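Plasmin and fibronectin-binding protein A (PDB 4MR0) binds human fibronectin, plasmin, plasminogen and serum albumin, and serves Streptococcus pneumoniae as a fibronectin-dependent surface adhesin and invasin. Local coordinates at residues V431-N436 with I464-N469; I364-N369 with V387-N392; V493-S498 with T516-Q521. All blocks are in the same frame, centred on the assembly; numbering follows the deposited sequence.

Overall arrangement
The modelled part of this cell-wall protein is mostly an elongated parallel beta-helix of the pectate lyase-like kind, and each contact joins two successive coils on one of its faces. Followed from the N terminus, interaction 2 comes first: 364-369 meets 387-392 after 17 intervening residues, which include strand 377-381 on another face. Interaction 1 then closes a longer loop, with 27 residues between 431-436 and 464-469, and interaction 3 one with 17 between 493-498 and 516-521. The three loops follow in series, none nested or crossed. Strand 387-396 borders 431-440, and 462-473 borders 490-500, so interaction 1 bridges the others, whose centres lie about 19 Å apart.

Interaction 1 of 3, residues V431-N436 with I464-N469; sequences VVIAEN and ITVTKN
Val431 O accepts the amide of Thr465 (N to O 2.8 Å), and the carbonyl of Thr465 passes the pairing back by accepting Ile433 N in a nearly straight bond of 172°. Thr467 N then donates to Ile433 O, and Glu435 N to Thr467 O at 3.0 Å, which fixes two parallel strands of successive beta-helix coils in register. Polar side chains on the outer face are served by water. One molecule donates to Glu435 OE2 and also hydrogen-bonds Thr467 OG1, at 2.9 Å; a second hydrogen-bonds Thr465 OG1. Thr467 OG1 stands between its own backbone N and carbonyl carbon (chi1 57°), which brings it 3.5 Å from Ala434 CB, and the small methyl suits that close approach. Asn436, at the bend that follows 431-434, spends its amide on the preceding coil, with OD1 accepting from Asn392 N and ND2 donating to Ile389 O. On the inward face, Ile464 turns CD1 toward Val431, 3.9 Å from its CB, while Ile433 packs on Ile448 and Val450 of strand 445-451. Thr465, Thr467, Glu435 and Asn436 thus find water or backbone partners while branched aliphatics fill the interior, a division that suits a solenoid immersed in solvent.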
loop_
_atom_site.group_PDB
_atom_site.type_symbol
_atom_site.label_atom_id
_atom_site.label_comp_id
_atom_site.label_asym_id
_atom_site.label_seq_id
_atom_site.Cartn_x
_atom_site.Cartn_y
_atom_site.Cartn_z
ATOM N N VAL A 431 -4.488 -3.141 -14.867
ATOM C CA VAL A 431 -4.928 -2.980 -13.496
ATOM C C VAL A 431 -6.389 -3.382 -13.418
ATOM O O VAL A 431 -7.226 -2.883 -14.177
ATOM C CB VAL A 431 -4.794 -1.516 -13.006
ATOM C CG1 VAL A 431 -5.344 -1.397 -11.592
ATOM C CG2 VAL A 431 -3.333 -1.073 -13.049
ATOM N N VAL A 432 -6.690 -4.293 -12.498
ATOM C CA VAL A 432 -8.056 -4.750 -12.306
ATOM C C VAL A 432 -8.487 -4.397 -10.891
ATOM O O VAL A 432 -7.827 -4.760 -9.915
ATOM C CB VAL A 432 -8.175 -6.283 -12.523
ATOM C CG1 VAL A 432 -9.603 -6.752 -12.225
ATOM C CG2 VAL A 432 -7.803 -6.629 -13.955
ATOM N N ILE A 433 -9.587 -3.658 -10.800
ATOM C CA ILE A 433 -10.165 -3.236 -9.532
ATOM C C ILE A 433 -11.553 -3.860 -9.557
ATOM O O ILE A 433 -12.462 -3.346 -10.210
ATOM C CB ILE A 433 -10.262 -1.699 -9.476
ATOM C CG1 ILE A 433 -8.855 -1.105 -9.606
ATOM C CG2 ILE A 433 -10.895 -1.254 -8.173
ATOM C CD1 ILE A 433 -8.840 0.390 -9.865
ATOM N N ALA A 434 -11.719 -4.967 -8.845
ATOM C CA ALA A 434 -12.991 -5.671 -8.879
ATOM C C ALA A 434 -13.557 -6.147 -7.557
ATOM O O ALA A 434 -12.823 -6.476 -6.632
ATOM C CB ALA A 434 -12.860 -6.861 -9.810
ATOM N N GLU A 435 -14.882 -6.175 -7.491
ATOM C CA GLU A 435 -15.595 -6.676 -6.326
ATOM C C GLU A 435 -15.168 -6.122 -4.968
ATOM O O GLU A 435 -15.158 -6.851 -3.973
ATOM C CB GLU A 435 -15.489 -8.206 -6.316
ATOM C CG GLU A 435 -16.035 -8.870 -7.584
ATOM C CD GLU A 435 -15.324 -10.174 -7.927
ATOM O OE1 GLU A 435 -15.296 -11.093 -7.075
ATOM O OE2 GLU A 435 -14.794 -10.280 -9.058
ATOM N N ASN A 436 -14.816 -4.843 -4.923
ATOM C CA ASN A 436 -14.425 -4.211 -3.665
ATOM C C ASN A 436 -15.636 -3.460 -3.116
ATOM O O ASN A 436 -16.501 -3.032 -3.880
ATOM C CB ASN A 436 -13.283 -3.213 -3.894
ATOM C CG ASN A 436 -12.029 -3.872 -4.427
ATOM O OD1 ASN A 436 -11.292 -4.516 -3.686
ATOM N ND2 ASN A 436 -11.790 -3.725 -5.724
ATOM N N ILE A 464 -7.260 -1.064 -18.183
ATOM C CA ILE A 464 -7.791 -0.752 -16.866
ATOM C C ILE A 464 -9.197 -1.333 -16.782
ATOM O O ILE A 464 -10.022 -1.080 -17.660
ATOM C CB ILE A 464 -7.895 0.779 -16.662
ATOM C CG1 ILE A 464 -6.530 1.441 -16.890
ATOM C CG2 ILE A 464 -8.434 1.075 -15.274
ATOM C CD1 ILE A 464 -5.412 0.905 -16.000
ATOM N N THR A 465 -9.469 -2.094 -15.727
ATOM C CA THR A 465 -10.783 -2.705 -15.540
ATOM C C THR A 465 -11.339 -2.409 -14.153
ATOM O O THR A 465 -10.695 -2.702 -13.139
ATOM C CB THR A 465 -10.719 -4.244 -15.716
ATOM O OG1 THR A 465 -10.323 -4.559 -17.056
ATOM C CG2 THR A 465 -12.079 -4.883 -15.431
ATOM N N VAL A 466 -12.532 -1.825 -14.115
ATOM C CA VAL A 466 -13.205 -1.506 -12.860
ATOM C C VAL A 466 -14.567 -2.189 -12.948
ATOM O O VAL A 466 -15.488 -1.686 -13.610
ATOM C CB VAL A 466 -13.398 0.015 -12.691
ATOM C CG1 VAL A 466 -14.056 0.299 -11.351
ATOM C CG2 VAL A 466 -12.045 0.733 -12.787
ATOM N N THR A 467 -14.694 -3.329 -12.275
ATOM C CA THR A 467 -15.931 -4.103 -12.346
ATOM C C THR A 467 -16.502 -4.610 -11.032
ATOM O O THR A 467 -15.769 -4.927 -10.098
ATOM C CB THR A 467 -15.734 -5.344 -13.232
ATOM O OG1 THR A 467 -14.641 -6.117 -12.710
ATOM C CG2 THR A 467 -15.431 -4.947 -14.665
ATOM N N LYS A 468 -17.829 -4.711 -11.000
ATOM C CA LYS A 468 -18.558 -5.231 -9.853
ATOM C C LYS A 468 -18.195 -4.683 -8.483
ATOM O O LYS A 468 -18.312 -5.383 -7.483
ATOM C CB LYS A 468 -18.461 -6.761 -9.841
ATOM C CG LYS A 468 -19.207 -7.411 -11.009
ATOM C CD LYS A 468 -19.235 -8.930 -10.922
ATOM C CE LYS A 468 -20.135 -9.509 -12.023
ATOM N NZ LYS A 468 -20.163 -11.005 -12.042
ATOM N N ASN A 469 -17.757 -3.433 -8.433
ATOM C CA ASN A 469 -17.440 -2.817 -7.158
ATOM C C ASN A 469 -18.728 -2.220 -6.602
ATOM O O ASN A 469 -19.628 -1.842 -7.362
ATOM C CB ASN A 469 -16.406 -1.708 -7.333
ATOM C CG ASN A 469 -15.090 -2.222 -7.856
ATOM O OD1 ASN A 469 -14.832 -2.198 -9.059
ATOM N ND2 ASN A 469 -14.252 -2.701 -6.956
HETATM O O HOH W 1 -7.262 -5.026 -16.903
HETATM O O HOH W 2 -15.515 -8.493 -11.315
#

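Interaction 2 of 3, residues I364-N369 with V387-N392; sequences IKILNN and VLIKGN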
loop_
_atom_site.group_PDB
_atom_site.type_symbol
_atom_site.label_atom_id
_atom_site.label_comp_id
_atom_site.label_asym_id
_atom_site.label_seq_id
_atom_site.Cartn_x
_atom_site.Cartn_y
_atom_site.Cartn_z
ATOM N N ILE A 364 0.842 -8.178 -8.833
ATOM C CA ILE A 364 0.622 -7.706 -7.478
ATOM C C ILE A 364 -0.850 -7.935 -7.166
ATOM O O ILE A 364 -1.726 -7.377 -7.829
ATOM C CB ILE A 364 0.924 -6.196 -7.377
ATOM C CG1 ILE A 364 2.309 -5.902 -7.971
ATOM C CG2 ILE A 364 0.843 -5.736 -5.929
ATOM C CD1 ILE A 364 3.452 -6.590 -7.234
ATOM N N LYS A 365 -1.117 -8.757 -6.160
ATOM C CA LYS A 365 -2.489 -9.059 -5.782
ATOM C C LYS A 365 -2.792 -8.533 -4.392
ATOM O O LYS A 365 -2.072 -8.820 -3.442
ATOM C CB LYS A 365 -2.723 -10.568 -5.825
ATOM C CG LYS A 365 -2.531 -11.171 -7.200
ATOM C CD LYS A 365 -2.707 -12.691 -7.173
ATOM C CE LYS A 365 -2.620 -13.262 -8.580
ATOM N NZ LYS A 365 -2.522 -14.746 -8.564
ATOM N N ILE A 366 -3.864 -7.762 -4.285
ATOM C CA ILE A 366 -4.278 -7.180 -3.013
ATOM C C ILE A 366 -5.676 -7.728 -2.827
ATOM O O ILE A 366 -6.625 -7.247 -3.445
ATOM C CB ILE A 366 -4.269 -5.644 -3.113
ATOM C CG1 ILE A 366 -2.824 -5.182 -3.360
ATOM C CG2 ILE A 366 -4.851 -5.026 -1.855
ATOM C CD1 ILE A 366 -2.670 -3.710 -3.661
ATOM N N LEU A 367 -5.780 -8.737 -1.965
ATOM C CA LEU A 367 -7.025 -9.459 -1.765
ATOM C C LEU A 367 -7.671 -9.523 -0.388
ATOM O O LEU A 367 -7.012 -9.738 0.624
ATOM C CB LEU A 367 -6.813 -10.895 -2.229
ATOM C CG LEU A 367 -5.986 -11.090 -3.506
ATOM C CD1 LEU A 367 -5.640 -12.568 -3.656
ATOM C CD2 LEU A 367 -6.767 -10.593 -4.723
ATOM N N ASN A 368 -8.983 -9.358 -0.383
ATOM C CA ASN A 368 -9.764 -9.479 0.832
ATOM C C ASN A 368 -9.186 -8.800 2.078
ATOM O O ASN A 368 -9.164 -9.407 3.152
ATOM C CB ASN A 368 -9.964 -10.972 1.104
ATOM C CG ASN A 368 -10.547 -11.706 -0.091
ATOM O OD1 ASN A 368 -10.270 -12.892 -0.311
ATOM N ND2 ASN A 368 -11.368 -11.009 -0.867
ATOM N N ASN A 369 -8.710 -7.562 1.939
ATOM C CA ASN A 369 -8.173 -6.822 3.085
ATOM C C ASN A 369 -9.213 -5.815 3.556
ATOM O O ASN A 369 -10.147 -5.487 2.819
ATOM C CB ASN A 369 -6.908 -6.039 2.708
ATOM C CG ASN A 369 -5.808 -6.925 2.175
ATOM O OD1 ASN A 369 -5.550 -6.970 0.962
ATOM N ND2 ASN A 369 -5.155 -7.646 3.073
ATOM N N VAL A 387 -1.938 -5.804 -11.956
ATOM C CA VAL A 387 -2.343 -5.652 -10.570
ATOM C C VAL A 387 -3.780 -6.104 -10.404
ATOM O O VAL A 387 -4.614 -5.892 -11.292
ATOM C CB VAL A 387 -2.266 -4.176 -10.139
ATOM C CG1 VAL A 387 -2.658 -4.037 -8.680
ATOM C CG2 VAL A 387 -0.863 -3.639 -10.380
ATOM N N LEU A 388 -4.066 -6.733 -9.271
ATOM C CA LEU A 388 -5.416 -7.182 -8.981
ATOM C C LEU A 388 -5.788 -6.730 -7.576
ATOM O O LEU A 388 -5.190 -7.168 -6.589
ATOM C CB LEU A 388 -5.527 -8.710 -9.087
ATOM C CG LEU A 388 -6.903 -9.286 -8.705
ATOM C CD1 LEU A 388 -7.981 -8.685 -9.611
ATOM C CD2 LEU A 388 -6.888 -10.812 -8.822
ATOM N N ILE A 389 -6.756 -5.825 -7.501
ATOM C CA ILE A 389 -7.258 -5.297 -6.236
ATOM C C ILE A 389 -8.679 -5.839 -6.186
ATOM O O ILE A 389 -9.589 -5.287 -6.815
ATOM C CB ILE A 389 -7.273 -3.764 -6.262
ATOM C CG1 ILE A 389 -5.848 -3.254 -6.508
ATOM C CG2 ILE A 389 -7.820 -3.230 -4.946
ATOM C CD1 ILE A 389 -5.778 -1.851 -7.080
ATOM N N LYS A 390 -8.863 -6.917 -5.429
ATOM C CA LYS A 390 -10.155 -7.587 -5.380
ATOM C C LYS A 390 -10.707 -8.002 -4.024
ATOM O O LYS A 390 -9.975 -8.481 -3.147
ATOM C CB LYS A 390 -10.070 -8.811 -6.294
ATOM C CG LYS A 390 -11.291 -9.705 -6.315
ATOM C CD LYS A 390 -11.219 -10.623 -7.525
ATOM C CE LYS A 390 -11.391 -12.081 -7.143
ATOM N NZ LYS A 390 -10.284 -12.545 -6.261
ATOM N N GLY A 391 -12.019 -7.817 -3.874
ATOM C CA GLY A 391 -12.706 -8.204 -2.653
ATOM C C GLY A 391 -12.298 -7.519 -1.368
ATOM O O GLY A 391 -12.472 -8.083 -0.282
ATOM N N ASN A 392 -11.763 -6.307 -1.476
ATOM C CA ASN A 392 -11.332 -5.557 -0.303
ATOM C C ASN A 392 -12.460 -4.668 0.209
ATOM O O ASN A 392 -13.403 -4.360 -0.515
ATOM C CB ASN A 392 -10.132 -4.678 -0.654
ATOM C CG ASN A 392 -8.941 -5.481 -1.127
ATOM O OD1 ASN A 392 -8.210 -6.061 -0.323
ATOM N ND2 ASN A 392 -8.744 -5.529 -2.445
#
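Ile364 and Ile366 are stitched to Leu388 and Lys390 by backbone bonds that alternate in the parallel manner: Leu388 N gives to Ile364 O, Ile366 N to Leu388 O at 2.7 Å, and Lys390 N to Ile366 O. Asn368 N continues the pattern into the turn with Lys390 O. Side-chain amides add a second layer. Asn392 ND2 also donates to Ile366 O (2.9 Å), rising 49° out of that carbonyl's plane, so this oxygen of buried Ile366 is held by two donors; the other end of the same amide, OD1, accepts Asn369 N at 2.8 Å. Asn368 ND2 donates to Gly391 O from above the carbonyl plane (3.2 Å). Glycine suits its place, for its phi is positive and Asn368 ND2 comes to 3.6 Å from Gly391 CA. Apolar contacts divide between the faces: outside, Leu367 CD2 touches Leu388 CD2 and Lys390 CB, both at 4.1 Å; inside, Ile366 CD1 meets Ile389 CG1 at 4.3 Å. Strand 329-337 pairs with 364-372 along its other edge and strand 431-440 with 387-396, while from strand 377-381, on another face of the beta-helix, Val379 packs on Ile366 and Ile389, and Phe381 on Val387 and Ile389.

Interaction 3 of 3, residues V493-S498 with T516-Q521; sequences VVSENS and TVLNNQ
Asn520 OD1 is gripped by two donors of Asn497, the backbone N at 2.9 Å and the side-chain ND2 at 3.0 Å, which reach it from opposite faces of its amide plane. The arrangement is consistent with a step of the asparagine stack known from parallel beta-helices, and the two amides lie side by side with planes only 5° apart. CG stands anti to the carbonyl carbon in both, which starts the two side chains in the same direction on successive coils. Asparagine suits the place because one flat group can both give and accept: Asn520 ND2 donates to Val494 O (3.1 Å), and Asn497 ND2 likewise reaches back to Val466 O of the previous coil, while its OD1 accepts Asn469 N. The strands run parallel before this turn, with Val494 N bonded to Thr516 O, and pairing resumes after it through the short, nearly straight Gln521 N to Asn497 O bond (2.7 Å, 171°). Inside, Val494 CB and Val517 CG2 meet at 4.3 Å; Val517 also packs on Ile508 and on Ile553 of the C-terminal hairpin. Leu518 N makes only a weak bond to Val494 O, and a serine hydroxyl supplements it: Ser495 OG, beside its own backbone N, accepts Leu518 N at 3.1 Å.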
loop_
_atom_site.group_PDB
_atom_site.type_symbol
_atom_site.label_atom_id
_atom_site.label_comp_id
_atom_site.label_asym_id
_atom_site.label_seq_id
_atom_site.Cartn_x
_atom_site.Cartn_y
_atom_site.Cartn_z
ATOM N N VAL A 493 -12.415 -0.658 -19.181
ATOM C CA VAL A 493 -13.688 -1.339 -18.937
ATOM C C VAL A 493 -14.226 -0.933 -17.569
ATOM O O VAL A 493 -13.567 -1.140 -16.546
ATOM C CB VAL A 493 -13.534 -2.884 -18.958
ATOM C CG1 VAL A 493 -14.847 -3.548 -18.520
ATOM C CG2 VAL A 493 -13.144 -3.354 -20.356
ATOM N N VAL A 494 -15.415 -0.340 -17.557
ATOM C CA VAL A 494 -16.059 0.076 -16.312
ATOM C C VAL A 494 -17.451 -0.532 -16.394
ATOM O O VAL A 494 -18.327 0.006 -17.080
ATOM C CB VAL A 494 -16.160 1.615 -16.221
ATOM C CG1 VAL A 494 -16.654 2.024 -14.839
ATOM C CG2 VAL A 494 -14.801 2.237 -16.514
ATOM N N SER A 495 -17.661 -1.652 -15.709
ATOM C CA SER A 495 -18.953 -2.323 -15.805
ATOM C C SER A 495 -19.482 -2.985 -14.550
ATOM O O SER A 495 -18.728 -3.392 -13.672
ATOM C CB SER A 495 -18.891 -3.376 -16.912
ATOM O OG SER A 495 -18.451 -2.811 -18.128
ATOM N N GLU A 496 -20.805 -3.093 -14.492
ATOM C CA GLU A 496 -21.511 -3.720 -13.385
ATOM C C GLU A 496 -21.155 -3.232 -11.986
ATOM O O GLU A 496 -21.229 -3.985 -11.012
ATOM C CB GLU A 496 -21.352 -5.237 -13.481
ATOM C CG GLU A 496 -21.975 -5.793 -14.757
ATOM C CD GLU A 496 -21.846 -7.296 -14.879
ATOM O OE1 GLU A 496 -20.730 -7.788 -15.163
ATOM O OE2 GLU A 496 -22.866 -7.987 -14.686
ATOM N N ASN A 497 -20.787 -1.961 -11.885
ATOM C CA ASN A 497 -20.470 -1.384 -10.594
ATOM C C ASN A 497 -21.774 -0.825 -10.020
ATOM O O ASN A 497 -22.645 -0.376 -10.772
ATOM C CB ASN A 497 -19.436 -0.262 -10.754
ATOM C CG ASN A 497 -18.093 -0.767 -11.266
ATOM O OD1 ASN A 497 -17.338 -1.406 -10.534
ATOM N ND2 ASN A 497 -17.796 -0.487 -12.531
ATOM N N SER A 498 -21.914 -0.874 -8.696
ATOM C CA SER A 498 -23.100 -0.348 -8.024
ATOM C C SER A 498 -22.696 0.854 -7.171
ATOM O O SER A 498 -21.843 0.743 -6.290
ATOM C CB SER A 498 -23.744 -1.414 -7.128
ATOM O OG SER A 498 -24.336 -2.452 -7.889
ATOM N N THR A 516 -15.354 0.635 -22.792
ATOM C CA THR A 516 -16.566 -0.151 -22.595
ATOM C C THR A 516 -17.124 0.133 -21.213
ATOM O O THR A 516 -16.461 -0.111 -20.209
ATOM C CB THR A 516 -16.284 -1.667 -22.687
ATOM O OG1 THR A 516 -15.562 -1.951 -23.887
ATOM C CG2 THR A 516 -17.595 -2.450 -22.706
ATOM N N VAL A 517 -18.338 0.667 -21.170
ATOM C CA VAL A 517 -19.000 0.979 -19.910
ATOM C C VAL A 517 -20.349 0.282 -19.989
ATOM O O VAL A 517 -21.253 0.746 -20.682
ATOM C CB VAL A 517 -19.189 2.499 -19.752
ATOM C CG1 VAL A 517 -19.884 2.807 -18.433
ATOM C CG2 VAL A 517 -17.833 3.190 -19.802
ATOM N N LEU A 518 -20.480 -0.837 -19.282
ATOM C CA LEU A 518 -21.709 -1.617 -19.354
ATOM C C LEU A 518 -22.441 -1.949 -18.068
ATOM O O LEU A 518 -21.872 -2.480 -17.115
ATOM C CB LEU A 518 -21.441 -2.935 -20.087
ATOM C CG LEU A 518 -20.791 -2.862 -21.469
ATOM C CD1 LEU A 518 -20.364 -4.260 -21.897
ATOM C CD2 LEU A 518 -21.763 -2.251 -22.471
ATOM N N ASN A 519 -23.729 -1.631 -18.080
ATOM C CA ASN A 519 -24.641 -1.927 -16.992
ATOM C C ASN A 519 -24.219 -1.663 -15.557
ATOM O O ASN A 519 -24.244 -2.557 -14.714
ATOM C CB ASN A 519 -25.095 -3.374 -17.144
ATOM C CG ASN A 519 -25.557 -3.678 -18.563
ATOM O OD1 ASN A 519 -26.386 -2.962 -19.118
ATOM N ND2 ASN A 519 -25.020 -4.735 -19.152
ATOM N N ASN A 520 -23.835 -0.426 -15.283
ATOM C CA ASN A 520 -23.479 -0.036 -13.931
ATOM C C ASN A 520 -24.824 0.371 -13.323
ATOM O O ASN A 520 -25.769 0.653 -14.058
ATOM C CB ASN A 520 -22.516 1.147 -13.965
ATOM C CG ASN A 520 -21.170 0.781 -14.562
ATOM O OD1 ASN A 520 -20.356 0.109 -13.927
ATOM N ND2 ASN A 520 -20.932 1.214 -15.794
ATOM N N GLN A 521 -24.919 0.369 -11.999
ATOM C CA GLN A 521 -26.156 0.742 -11.316
ATOM C C GLN A 521 -25.940 1.972 -10.440
ATOM O O GLN A 521 -24.898 2.112 -9.793
ATOM C CB GLN A 521 -26.664 -0.429 -10.470
ATOM C CG GLN A 521 -27.396 -1.499 -11.270
ATOM C CD GLN A 521 -27.632 -2.768 -10.467
ATOM O OE1 GLN A 521 -28.038 -2.718 -9.302
ATOM N NE2 GLN A 521 -27.387 -3.918 -11.092
#